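PDB 3GDE: DNA ligase, which probably seals nicks in double-stranded DNA during replication, recombination and repair, using ATP and passing through an adenylated lysine intermediate. Local coordinates for residues K35-L47 with N198-E210. Residues are numbered along the deposited sequence; the frame is centred on the assembly and turned at random.
Sequences KIEDERDLYDVVL and NDLGRVAVVAKKE
Y43 OH and two backbone N-H groups grip the D199 carboxylate through both oxygens. OD2 accepts a hydrogen bond from the Y43 hydroxyl on its syn lone pair, a short bond of 2.5 Å between Y43 OH and D199 OD2, with ring and carboxylate planes steeply inclined. D199 OD1 caps the N-terminus of helix 200-216, accepting R202 N at 3.2 Å. That bond is nearly straight (166°) but comes from well above the carboxylate plane; G201 N adds a weak, more bent one. Y43 reaches this cap because its CG stands anti to the backbone N (chi1 -177°), which carries the ring past G201; L47 CD1 lies over one ring face, offset toward the rim. With an alanine here in place of D199, the Y43 hydroxyl would probably lose its acceptor and the N-H groups of G201 and R202 their cap.

G201 marks the tightest approach, its CA 4.3 Å from that of Y43, and a CB there would clash with Y43 CD1 and L47 CD1. The short helical segments 39-47 and 200-210 run closer to antiparallel than parallel, at 137°. Their axes approach to 8.1 Å. Both belong to the helical N-terminal DNA-binding part of the ligase, where helix 172-182 also touches V46 and L200. V46 divides its branches, CG1 against L200 and CG2 3.7 Å from A204 CB. V205 CG2 lies against E39 O and Y43 CB, with V205 CG1 beside E39 CB. Farther along, L42 CD2 packs 3.7 Å from K208 CD. K208, bent at its last torsion, brings NZ in from above the E37 carboxylate plane to form a salt bridge with E37 OE1 (3.2 Å), while K209 NZ forms one with E39 OE1, its hydrogen bond weak.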
loop_
_atom_site.group_PDB
_atom_site.type_symbol
_atom_site.label_atom_id
_atom_site.label_comp_id
_atom_site.label_asym_id
_atom_site.label_seq_id
_atom_site.Cartn_x
_atom_site.Cartn_y
_atom_site.Cartn_z
ATOM N N LYS A 35 13.579 -0.084 -25.251
ATOM C CA LYS A 35 14.239 -1.069 -26.098
ATOM C C LYS A 35 13.698 -2.478 -25.879
ATOM O O LYS A 35 14.168 -3.458 -26.490
ATOM C CB LYS A 35 15.752 -1.010 -25.870
ATOM C CG LYS A 35 16.354 0.323 -26.255
ATOM C CD LYS A 35 17.815 0.396 -25.880
ATOM C CE LYS A 35 18.390 1.784 -26.164
ATOM N NZ LYS A 35 17.579 2.870 -25.502
ATOM N N ILE A 36 12.698 -2.579 -25.012
ATOM C CA ILE A 36 12.016 -3.837 -24.795
ATOM C C ILE A 36 10.874 -3.955 -25.810
ATOM O O ILE A 36 9.986 -3.101 -25.866
ATOM C CB ILE A 36 11.500 -3.967 -23.346
ATOM C CG1 ILE A 36 12.635 -3.664 -22.353
ATOM C CG2 ILE A 36 10.910 -5.358 -23.128
ATOM C CD1 ILE A 36 12.200 -3.479 -20.915
ATOM N N GLU A 37 10.917 -5.010 -26.619
ATOM C CA GLU A 37 9.894 -5.237 -27.639
ATOM C C GLU A 37 8.827 -6.212 -27.178
ATOM O O GLU A 37 7.666 -6.049 -27.522
ATOM C CB GLU A 37 10.514 -5.705 -28.962
ATOM C CG GLU A 37 11.011 -4.554 -29.848
ATOM C CD GLU A 37 9.908 -3.548 -30.223
ATOM O OE1 GLU A 37 8.712 -3.930 -30.361
ATOM O OE2 GLU A 37 10.250 -2.359 -30.386
ATOM N N ASP A 38 9.220 -7.206 -26.392
ATOM C CA ASP A 38 8.273 -8.170 -25.860
ATOM C C ASP A 38 7.481 -7.533 -24.729
ATOM O O ASP A 38 8.051 -7.137 -23.709
ATOM C CB ASP A 38 8.990 -9.441 -25.392
ATOM C CG ASP A 38 8.029 -10.482 -24.865
ATOM O OD1 ASP A 38 7.459 -10.273 -23.784
ATOM O OD2 ASP A 38 7.820 -11.511 -25.529
ATOM N N GLU A 39 6.165 -7.448 -24.909
ATOM C CA GLU A 39 5.330 -6.644 -24.017
ATOM C C GLU A 39 5.178 -7.217 -22.598
ATOM O O GLU A 39 4.875 -6.481 -21.659
ATOM C CB GLU A 39 3.986 -6.265 -24.665
ATOM C CG GLU A 39 3.011 -7.407 -24.911
ATOM C CD GLU A 39 1.720 -6.949 -25.609
ATOM O OE1 GLU A 39 1.816 -6.240 -26.649
ATOM O OE2 GLU A 39 0.619 -7.309 -25.123
ATOM N N ARG A 40 5.408 -8.521 -22.447
ATOM C CA ARG A 40 5.367 -9.144 -21.123
ATOM C C ARG A 40 6.684 -9.049 -20.353
ATOM O O ARG A 40 6.662 -9.044 -19.128
ATOM C CB ARG A 40 4.838 -10.577 -21.178
ATOM C CG ARG A 40 5.582 -11.496 -22.086
ATOM C CD ARG A 40 4.591 -12.285 -22.932
ATOM N NE ARG A 40 4.039 -13.438 -22.221
ATOM C CZ ARG A 40 4.130 -14.698 -22.650
ATOM N NH1 ARG A 40 4.742 -14.975 -23.799
ATOM N NH2 ARG A 40 3.594 -15.683 -21.937
ATOM N N ASP A 41 7.815 -8.966 -21.057
ATOM C CA ASP A 41 9.075 -8.580 -20.413
ATOM C C ASP A 41 8.994 -7.123 -19.955
ATOM O O ASP A 41 9.537 -6.781 -18.912
ATOM C CB ASP A 41 10.296 -8.750 -21.335
ATOM C CG ASP A 41 10.660 -10.200 -21.589
ATOM O OD1 ASP A 41 11.396 -10.447 -22.560
ATOM O OD2 ASP A 41 10.232 -11.104 -20.840
ATOM N N LEU A 42 8.338 -6.274 -20.751
ATOM C CA LEU A 42 8.125 -4.862 -20.391
ATOM C C LEU A 42 7.293 -4.768 -19.110
ATOM O O LEU A 42 7.701 -4.140 -18.139
ATOM C CB LEU A 42 7.451 -4.071 -21.532
ATOM C CG LEU A 42 7.061 -2.609 -21.191
ATOM C CD1 LEU A 42 8.271 -1.763 -20.758
ATOM C CD2 LEU A 42 6.297 -1.906 -22.317
ATOM N N TYR A 43 6.138 -5.428 -19.131
ATOM C CA TYR A 43 5.242 -5.537 -17.989
ATOM C C TYR A 43 5.989 -6.002 -16.748
ATOM O O TYR A 43 5.959 -5.347 -15.704
ATOM C CB TYR A 43 4.101 -6.507 -18.318
ATOM C CG TYR A 43 3.069 -6.633 -17.228
ATOM C CD1 TYR A 43 1.919 -5.836 -17.233
ATOM C CD2 TYR A 43 3.238 -7.550 -16.184
ATOM C CE1 TYR A 43 0.962 -5.949 -16.226
ATOM C CE2 TYR A 43 2.294 -7.671 -15.174
ATOM C CZ TYR A 43 1.156 -6.864 -15.197
ATOM O OH TYR A 43 0.220 -6.986 -14.192
ATOM N N ASP A 44 6.674 -7.129 -16.863
ATOM C CA ASP A 44 7.409 -7.670 -15.730
ATOM C C ASP A 44 8.500 -6.723 -15.227
ATOM O O ASP A 44 8.639 -6.535 -14.024
ATOM C CB ASP A 44 7.993 -9.040 -16.073
ATOM C CG ASP A 44 6.941 -10.125 -16.127
ATOM O OD1 ASP A 44 5.882 -9.985 -15.472
ATOM O OD2 ASP A 44 7.175 -11.134 -16.829
ATOM N N VAL A 45 9.247 -6.107 -16.136
ATOM C CA VAL A 45 10.331 -5.197 -15.733
ATOM C C VAL A 45 9.787 -3.991 -14.943
ATOM O O VAL A 45 10.389 -3.571 -13.955
ATOM C CB VAL A 45 11.204 -4.759 -16.961
ATOM C CG1 VAL A 45 12.075 -3.543 -16.642
ATOM C CG2 VAL A 45 12.075 -5.899 -17.407
ATOM N N VAL A 46 8.647 -3.453 -15.377
ATOM C CA VAL A 46 8.061 -2.290 -14.726
ATOM C C VAL A 46 7.620 -2.640 -13.294
ATOM O O VAL A 46 7.933 -1.914 -12.343
ATOM C CB VAL A 46 6.910 -1.657 -15.563
ATOM C CG1 VAL A 46 6.148 -0.627 -14.746
ATOM C CG2 VAL A 46 7.474 -1.005 -16.820
ATOM N N LEU A 47 6.918 -3.762 -13.154
ATOM C CA LEU A 47 6.591 -4.294 -11.836
ATOM C C LEU A 47 7.848 -4.575 -11.020
ATOM O O LEU A 47 8.036 -3.976 -9.959
ATOM C CB LEU A 47 5.704 -5.538 -11.942
ATOM C CG LEU A 47 4.201 -5.261 -11.837
ATOM C CD1 LEU A 47 3.682 -4.491 -13.038
ATOM C CD2 LEU A 47 3.393 -6.553 -11.623
ATOM N N ASN A 198 -4.483 0.886 -11.518
ATOM C CA ASN A 198 -3.616 0.415 -10.433
ATOM C C ASN A 198 -2.657 -0.729 -10.819
ATOM O O ASN A 198 -2.344 -1.625 -10.012
ATOM C CB ASN A 198 -4.456 0.090 -9.191
ATOM C CG ASN A 198 -4.959 1.340 -8.503
ATOM O OD1 ASN A 198 -4.211 2.000 -7.781
ATOM N ND2 ASN A 198 -6.219 1.694 -8.748
ATOM N N ASP A 199 -2.188 -0.667 -12.064
ATOM C CA ASP A 199 -1.178 -1.569 -12.582
ATOM C C ASP A 199 -0.270 -0.779 -13.522
ATOM O O ASP A 199 -0.636 -0.528 -14.674
ATOM C CB ASP A 199 -1.845 -2.739 -13.321
ATOM C CG ASP A 199 -0.857 -3.839 -13.717
ATOM O OD1 ASP A 199 0.367 -3.584 -13.817
ATOM O OD2 ASP A 199 -1.317 -4.974 -13.940
ATOM N N LEU A 200 0.909 -0.390 -13.026
ATOM C CA LEU A 200 1.877 0.376 -13.811
ATOM C C LEU A 200 2.421 -0.387 -15.003
ATOM O O LEU A 200 2.807 0.214 -16.004
ATOM C CB LEU A 200 3.044 0.860 -12.940
ATOM C CG LEU A 200 3.116 2.352 -12.621
ATOM C CD1 LEU A 200 4.509 2.714 -12.117
ATOM C CD2 LEU A 200 2.740 3.235 -13.826
ATOM N N GLY A 201 2.474 -1.709 -14.880
ATOM C CA GLY A 201 2.879 -2.576 -15.980
ATOM C C GLY A 201 1.916 -2.486 -17.147
ATOM O O GLY A 201 2.337 -2.276 -18.287
ATOM N N ARG A 202 0.622 -2.638 -16.850
ATOM C CA ARG A 202 -0.447 -2.449 -17.823
ATOM C C ARG A 202 -0.351 -1.072 -18.483
ATOM O O ARG A 202 -0.477 -0.949 -19.698
ATOM C CB ARG A 202 -1.812 -2.598 -17.141
ATOM C CG ARG A 202 -2.872 -3.286 -17.984
ATOM C CD ARG A 202 -4.022 -2.391 -18.416
ATOM N NE ARG A 202 -5.071 -2.378 -17.408
ATOM C CZ ARG A 202 -6.378 -2.242 -17.638
ATOM N NH1 ARG A 202 -6.855 -2.114 -18.874
ATOM N NH2 ARG A 202 -7.218 -2.239 -16.602
ATOM N N VAL A 203 -0.144 -0.044 -17.669
ATOM C CA VAL A 203 0.003 1.326 -18.157
ATOM C C VAL A 203 1.198 1.476 -19.123
ATOM O O VAL A 203 1.068 2.112 -20.174
ATOM C CB VAL A 203 0.070 2.348 -16.970
ATOM C CG1 VAL A 203 0.516 3.728 -17.432
ATOM C CG2 VAL A 203 -1.286 2.455 -16.287
ATOM N N ALA A 204 2.342 0.887 -18.771
ATOM C CA ALA A 204 3.538 0.935 -19.613
ATOM C C ALA A 204 3.277 0.291 -20.979
ATOM O O ALA A 204 3.629 0.857 -22.024
ATOM C CB ALA A 204 4.709 0.270 -18.921
ATOM N N VAL A 205 2.629 -0.873 -20.963
ATOM C CA VAL A 205 2.300 -1.584 -22.189
ATOM C C VAL A 205 1.367 -0.761 -23.095
ATOM O O VAL A 205 1.536 -0.745 -24.309
ATOM C CB VAL A 205 1.738 -3.000 -21.900
ATOM C CG1 VAL A 205 1.271 -3.702 -23.194
ATOM C CG2 VAL A 205 2.785 -3.849 -21.168
ATOM N N VAL A 206 0.398 -0.068 -22.508
ATOM C CA VAL A 206 -0.498 0.783 -23.289
ATOM C C VAL A 206 0.290 1.962 -23.858
ATOM O O VAL A 206 0.096 2.328 -25.014
ATOM C CB VAL A 206 -1.733 1.242 -22.472
ATOM C CG1 VAL A 206 -2.559 2.298 -23.229
ATOM C CG2 VAL A 206 -2.609 0.041 -22.145
ATOM N N ALA A 207 1.194 2.522 -23.053
ATOM C CA ALA A 207 2.036 3.629 -23.488
ATOM C C ALA A 207 2.949 3.219 -24.638
ATOM O O ALA A 207 3.192 4.009 -25.526
ATOM C CB ALA A 207 2.857 4.196 -22.320
ATOM N N LYS A 208 3.447 1.985 -24.607
ATOM C CA LYS A 208 4.283 1.446 -25.670
ATOM C C LYS A 208 3.501 1.297 -26.982
ATOM O O LYS A 208 3.946 1.738 -28.043
ATOM C CB LYS A 208 4.848 0.086 -25.240
ATOM C CG LYS A 208 5.723 -0.605 -26.284
ATOM C CD LYS A 208 5.817 -2.085 -26.006
ATOM C CE LYS A 208 6.842 -2.777 -26.889
ATOM N NZ LYS A 208 6.641 -2.524 -28.340
ATOM N N LYS A 209 2.335 0.673 -26.886
ATOM C CA LYS A 209 1.546 0.305 -28.051
ATOM C C LYS A 209 0.783 1.479 -28.666
ATOM O O LYS A 209 0.652 1.550 -29.889
ATOM C CB LYS A 209 0.573 -0.822 -27.689
ATOM C CG LYS A 209 1.245 -2.132 -27.299
ATOM C CD LYS A 209 0.211 -3.247 -27.041
ATOM C CE LYS A 209 -0.423 -3.757 -28.353
ATOM N NZ LYS A 209 -0.826 -5.212 -28.302
ATOM N N GLU A 210 0.291 2.394 -27.825
ATOM C CA GLU A 210 -0.674 3.407 -28.272
ATOM C C GLU A 210 -0.337 4.836 -27.849
ATOM O O GLU A 210 -1.090 5.761 -28.143
ATOM C CB GLU A 210 -2.096 3.052 -27.793
ATOM C CG GLU A 210 -2.647 1.696 -28.242
ATOM C CD GLU A 210 -2.946 1.626 -29.733
ATOM O OE1 GLU A 210 -2.583 0.604 -30.365
ATOM O OE2 GLU A 210 -3.547 2.585 -30.278
#